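Local coordinates for cytoplasmic Protein STM1381 (Salmonella enterica subsp. enterica serovar Typhimurium, PDB 3SOZ), which is of unknown function but is probably related to the class I glutamine amidotransferases, at residues Phe61-Ile74 with Asp95-Tyr107. Numbering follows the deposited sequence.
Sequences FPQTAEALACYDAI and DIIPDALQLIADY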
loop_
_atom_site.group_PDB
_atom_site.type_symbol
_atom_site.label_atom_id
_atom_site.label_comp_id
_atom_site.label_asym_id
_atom_site.label_seq_id
_atom_site.Cartn_x
_atom_site.Cartn_y
_atom_site.Cartn_z
ATOM N N PHE A 61 11.492 -1.348 25.091
ATOM C CA PHE A 61 10.111 -1.800 25.351
ATOM C C PHE A 61 10.013 -2.981 26.324
ATOM O O PHE A 61 10.624 -4.009 26.069
ATOM C CB PHE A 61 9.319 -2.127 24.081
ATOM C CG PHE A 61 7.860 -2.361 24.358
ATOM C CD1 PHE A 61 7.007 -1.296 24.621
ATOM C CD2 PHE A 61 7.347 -3.632 24.413
ATOM C CE1 PHE A 61 5.665 -1.505 24.921
ATOM C CE2 PHE A 61 5.974 -3.857 24.698
ATOM C CZ PHE A 61 5.145 -2.791 24.959
ATOM N N PRO A 62 9.222 -2.835 27.419
ATOM C CA PRO A 62 8.969 -3.877 28.423
ATOM C C PRO A 62 8.865 -5.259 27.806
ATOM O O PRO A 62 8.145 -5.440 26.834
ATOM C CB PRO A 62 7.621 -3.470 29.032
ATOM C CG PRO A 62 7.380 -2.015 28.594
ATOM C CD PRO A 62 8.611 -1.559 27.839
ATOM N N GLN A 63 9.594 -6.221 28.358
ATOM C CA GLN A 63 9.593 -7.551 27.786
ATOM C C GLN A 63 8.990 -8.613 28.718
ATOM O O GLN A 63 8.933 -9.794 28.372
ATOM C CB GLN A 63 11.006 -7.939 27.345
ATOM C CG GLN A 63 11.620 -7.074 26.227
ATOM C CD GLN A 63 13.090 -7.418 25.965
ATOM O OE1 GLN A 63 13.807 -7.871 26.863
ATOM N NE2 GLN A 63 13.542 -7.195 24.733
ATOM N N THR A 64 8.513 -8.198 29.886
ATOM C CA THR A 64 7.855 -9.155 30.793
ATOM C C THR A 64 6.469 -8.684 31.224
ATOM O O THR A 64 6.199 -7.478 31.260
ATOM C CB THR A 64 8.744 -9.564 32.033
ATOM O OG1 THR A 64 9.020 -8.428 32.870
ATOM C CG2 THR A 64 10.069 -10.228 31.583
ATOM N N ALA A 65 5.603 -9.650 31.535
ATOM C CA ALA A 65 4.231 -9.373 31.973
ATOM C C ALA A 65 4.178 -8.521 33.247
ATOM O O ALA A 65 3.348 -7.608 33.377
ATOM C CB ALA A 65 3.453 -10.687 32.162
ATOM N N GLU A 66 5.075 -8.813 34.179
ATOM C CA GLU A 66 5.140 -8.077 35.435
ATOM C C GLU A 66 5.266 -6.552 35.186
ATOM O O GLU A 66 4.675 -5.756 35.919
ATOM C CB GLU A 66 6.274 -8.658 36.327
ATOM C CG GLU A 66 6.550 -7.937 37.691
ATOM C CD GLU A 66 7.820 -8.470 38.434
ATOM O OE1 GLU A 66 8.719 -7.653 38.783
ATOM O OE2 GLU A 66 7.930 -9.705 38.672
ATOM N N ALA A 67 5.993 -6.169 34.131
ATOM C CA ALA A 67 6.355 -4.757 33.866
ATOM C C ALA A 67 5.165 -3.828 33.570
ATOM O O ALA A 67 5.119 -2.687 34.058
ATOM C CB ALA A 67 7.386 -4.670 32.752
ATOM N N LEU A 68 4.210 -4.339 32.792
ATOM C CA LEU A 68 2.999 -3.604 32.382
ATOM C C LEU A 68 1.861 -3.686 33.406
ATOM O O LEU A 68 0.934 -2.851 33.387
ATOM C CB LEU A 68 2.474 -4.138 31.032
ATOM C CG LEU A 68 3.435 -4.326 29.850
ATOM C CD1 LEU A 68 2.804 -5.131 28.711
ATOM C CD2 LEU A 68 3.913 -2.981 29.357
ATOM N N ALA A 69 1.928 -4.707 34.275
ATOM C CA ALA A 69 0.901 -4.999 35.284
ATOM C C ALA A 69 0.614 -3.832 36.240
ATOM O O ALA A 69 -0.508 -3.682 36.743
ATOM C CB ALA A 69 1.293 -6.245 36.066
ATOM N N CYS A 70 1.618 -3.002 36.482
ATOM C CA CYS A 70 1.417 -1.876 37.354
ATOM C C CYS A 70 0.671 -0.755 36.654
ATOM O O CYS A 70 0.593 0.343 37.208
ATOM C CB CYS A 70 2.755 -1.345 37.863
ATOM S SG CYS A 70 3.764 -0.650 36.531
ATOM N N TYR A 71 0.151 -1.001 35.441
ATOM C CA TYR A 71 -0.632 0.027 34.693
ATOM C C TYR A 71 -2.100 -0.319 34.640
ATOM O O TYR A 71 -2.448 -1.440 34.288
ATOM C CB TYR A 71 -0.113 0.253 33.251
ATOM C CG TYR A 71 1.200 0.967 33.198
ATOM C CD1 TYR A 71 1.324 2.275 33.673
ATOM C CD2 TYR A 71 2.331 0.345 32.697
ATOM C CE1 TYR A 71 2.547 2.942 33.651
ATOM C CE2 TYR A 71 3.566 1.000 32.684
ATOM C CZ TYR A 71 3.649 2.289 33.153
ATOM O OH TYR A 71 4.843 2.932 33.126
ATOM N N ASP A 72 -2.960 0.650 34.937
ATOM C CA ASP A 72 -4.404 0.427 34.813
ATOM C C ASP A 72 -4.893 0.275 33.377
ATOM O O ASP A 72 -5.777 -0.542 33.105
ATOM C CB ASP A 72 -5.166 1.526 35.548
ATOM C CG ASP A 72 -4.866 1.511 37.036
ATOM O OD1 ASP A 72 -5.091 0.425 37.644
ATOM O OD2 ASP A 72 -4.372 2.545 37.579
ATOM N N ALA A 73 -4.295 1.068 32.473
ATOM C CA ALA A 73 -4.567 1.008 31.034
ATOM C C ALA A 73 -3.391 1.413 30.152
ATOM O O ALA A 73 -2.443 2.137 30.559
ATOM C CB ALA A 73 -5.748 1.842 30.685
ATOM N N ILE A 74 -3.456 0.928 28.925
ATOM C CA ILE A 74 -2.454 1.286 27.968
ATOM C C ILE A 74 -3.152 2.080 26.882
ATOM O O ILE A 74 -4.234 1.687 26.383
ATOM C CB ILE A 74 -1.712 0.035 27.392
ATOM C CG1 ILE A 74 -1.096 -0.774 28.550
ATOM C CG2 ILE A 74 -0.651 0.476 26.378
ATOM C CD1 ILE A 74 -0.443 -2.123 28.186
ATOM N N ASP A 95 18.689 -9.693 17.102
ATOM C CA ASP A 95 18.389 -10.278 18.401
ATOM C C ASP A 95 17.039 -10.957 18.305
ATOM O O ASP A 95 16.404 -10.899 17.269
ATOM C CB ASP A 95 18.372 -9.194 19.506
ATOM C CG ASP A 95 19.764 -8.599 19.781
ATOM O OD1 ASP A 95 20.766 -9.161 19.313
ATOM O OD2 ASP A 95 19.871 -7.565 20.475
ATOM N N ILE A 96 16.611 -11.603 19.378
ATOM C CA ILE A 96 15.310 -12.228 19.438
ATOM C C ILE A 96 14.631 -11.693 20.676
ATOM O O ILE A 96 15.101 -11.914 21.789
ATOM C CB ILE A 96 15.458 -13.738 19.538
ATOM C CG1 ILE A 96 15.732 -14.305 18.137
ATOM C CG2 ILE A 96 14.238 -14.382 20.253
ATOM C CD1 ILE A 96 15.901 -15.830 18.073
ATOM N N ILE A 97 13.557 -10.943 20.497
ATOM C CA ILE A 97 12.887 -10.329 21.634
ATOM C C ILE A 97 11.442 -10.799 21.553
ATOM O O ILE A 97 11.036 -11.295 20.507
ATOM C CB ILE A 97 12.979 -8.752 21.636
ATOM C CG1 ILE A 97 11.832 -8.134 20.840
ATOM C CG2 ILE A 97 14.326 -8.220 21.127
ATOM C CD1 ILE A 97 11.117 -7.038 21.610
ATOM N N PRO A 98 10.660 -10.673 22.646
ATOM C CA PRO A 98 9.256 -11.149 22.546
ATOM C C PRO A 98 8.298 -10.173 21.828
ATOM O O PRO A 98 8.476 -8.927 21.912
ATOM C CB PRO A 98 8.837 -11.338 24.018
ATOM C CG PRO A 98 10.162 -11.365 24.801
ATOM C CD PRO A 98 11.035 -10.387 24.044
ATOM N N ASP A 99 7.306 -10.741 21.123
ATOM C CA ASP A 99 6.248 -9.973 20.447
ATOM C C ASP A 99 5.565 -9.007 21.405
ATOM O O ASP A 99 4.760 -9.428 22.215
ATOM C CB ASP A 99 5.231 -10.946 19.834
ATOM C CG ASP A 99 4.025 -10.243 19.191
ATOM O OD1 ASP A 99 3.756 -9.056 19.514
ATOM O OD2 ASP A 99 3.336 -10.889 18.359
ATOM N N ALA A 100 5.900 -7.721 21.311
ATOM C CA ALA A 100 5.333 -6.613 22.147
ATOM C C ALA A 100 3.814 -6.514 22.159
ATOM O O ALA A 100 3.221 -5.941 23.080
ATOM C CB ALA A 100 5.899 -5.284 21.703
ATOM N N LEU A 101 3.192 -7.052 21.114
ATOM C CA LEU A 101 1.755 -6.982 20.930
ATOM C C LEU A 101 1.105 -8.185 21.610
ATOM O O LEU A 101 -0.060 -8.107 22.036
ATOM C CB LEU A 101 1.421 -6.934 19.433
ATOM C CG LEU A 101 1.083 -5.635 18.666
ATOM C CD1 LEU A 101 1.477 -4.307 19.339
ATOM C CD2 LEU A 101 1.601 -5.680 17.233
ATOM N N GLN A 102 1.846 -9.299 21.696
ATOM C CA GLN A 102 1.431 -10.409 22.532
ATOM C C GLN A 102 1.433 -9.866 23.942
ATOM O O GLN A 102 0.472 -10.066 24.672
ATOM C CB GLN A 102 2.380 -11.615 22.448
ATOM C CG GLN A 102 1.852 -12.837 21.705
ATOM C CD GLN A 102 0.422 -13.180 22.052
ATOM O OE1 GLN A 102 -0.254 -13.849 21.280
ATOM N NE2 GLN A 102 -0.048 -12.721 23.198
ATOM N N LEU A 103 2.497 -9.154 24.310
ATOM C CA LEU A 103 2.560 -8.552 25.630
ATOM C C LEU A 103 1.344 -7.727 25.990
ATOM O O LEU A 103 0.830 -7.858 27.097
ATOM C CB LEU A 103 3.833 -7.723 25.829
ATOM C CG LEU A 103 5.004 -8.575 26.322
ATOM C CD1 LEU A 103 6.404 -8.065 25.864
ATOM C CD2 LEU A 103 4.902 -8.757 27.852
ATOM N N ILE A 104 0.883 -6.882 25.074
ATOM C CA ILE A 104 -0.267 -6.031 25.363
ATOM C C ILE A 104 -1.532 -6.891 25.420
ATOM O O ILE A 104 -2.391 -6.703 26.293
ATOM C CB ILE A 104 -0.354 -4.839 24.390
ATOM C CG1 ILE A 104 0.759 -3.837 24.723
ATOM C CG2 ILE A 104 -1.699 -4.119 24.495
ATOM C CD1 ILE A 104 1.311 -3.103 23.551
ATOM N N ALA A 105 -1.613 -7.865 24.528
ATOM C CA ALA A 105 -2.727 -8.783 24.511
ATOM C C ALA A 105 -2.862 -9.520 25.849
ATOM O O ALA A 105 -3.958 -9.531 26.465
ATOM C CB ALA A 105 -2.568 -9.788 23.371
ATOM N N ASP A 106 -1.757 -10.154 26.267
ATOM C CA ASP A 106 -1.665 -10.860 27.525
ATOM C C ASP A 106 -2.146 -9.932 28.606
ATOM O O ASP A 106 -3.109 -10.266 29.299
ATOM C CB ASP A 106 -0.230 -11.351 27.788
ATOM C CG ASP A 106 0.117 -12.624 26.979
ATOM O OD1 ASP A 106 -0.692 -13.093 26.135
ATOM O OD2 ASP A 106 1.215 -13.167 27.187
ATOM N N TYR A 107 -1.528 -8.753 28.712
ATOM C CA TYR A 107 -1.903 -7.755 29.712
ATOM C C TYR A 107 -3.404 -7.505 29.782
ATOM O O TYR A 107 -3.990 -7.505 30.861
ATOM C CB TYR A 107 -1.186 -6.449 29.423
ATOM C CG TYR A 107 -1.766 -5.235 30.112
ATOM C CD1 TYR A 107 -2.776 -4.503 29.516
ATOM C CD2 TYR A 107 -1.278 -4.801 31.339
ATOM C CE1 TYR A 107 -3.327 -3.389 30.125
ATOM C CE2 TYR A 107 -1.817 -3.677 31.973
ATOM C CZ TYR A 107 -2.851 -2.972 31.347
ATOM O OH TYR A 107 -3.407 -1.845 31.918
#
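With CG anti to the backbone N, chi1 163°, Y107 carries its ring from helix 100-109 to I74 at the start of strand 73-77; F61, its CG likewise anti to N (chi1 -170°), lays its ring against A100 in the helix's first turn. There F61 CE2 lies 3.3 Å from A100 CB, and F61 CZ meets I104 CD1 at 4.1 Å, the two side chains crossing at about a right angle. L103 spreads its two methyls over the backbone of 62-65, CD1 against Q63 CA and CD2 3.7 Å from T64 C, while L68 CD1 reaches L103 CB at 4.0 Å. On one face of the Y107 ring, I74 CD1 makes a CH-pi contact 3.7 Å from the centroid and 17° off the normal; L68 CB touches CD2 of the same ring. Y107 OH donates to Y71 O at 2.6 Å, from well above the carbonyl plane. Through I74, which meets both Y107 and I104, helix 100-109 packs against strand 73-77. That strand pairs in parallel with strands 5-10 and 113-117, in a domain whose family suggests kinship with the class I glutaminases. Chemically the contact is mainly apolar; its one cross-segment hydrogen bond satisfies the tyrosine hydroxyl and, together with the methyl over the ring face, should restrict the ring's tilt where the loop enters the strand.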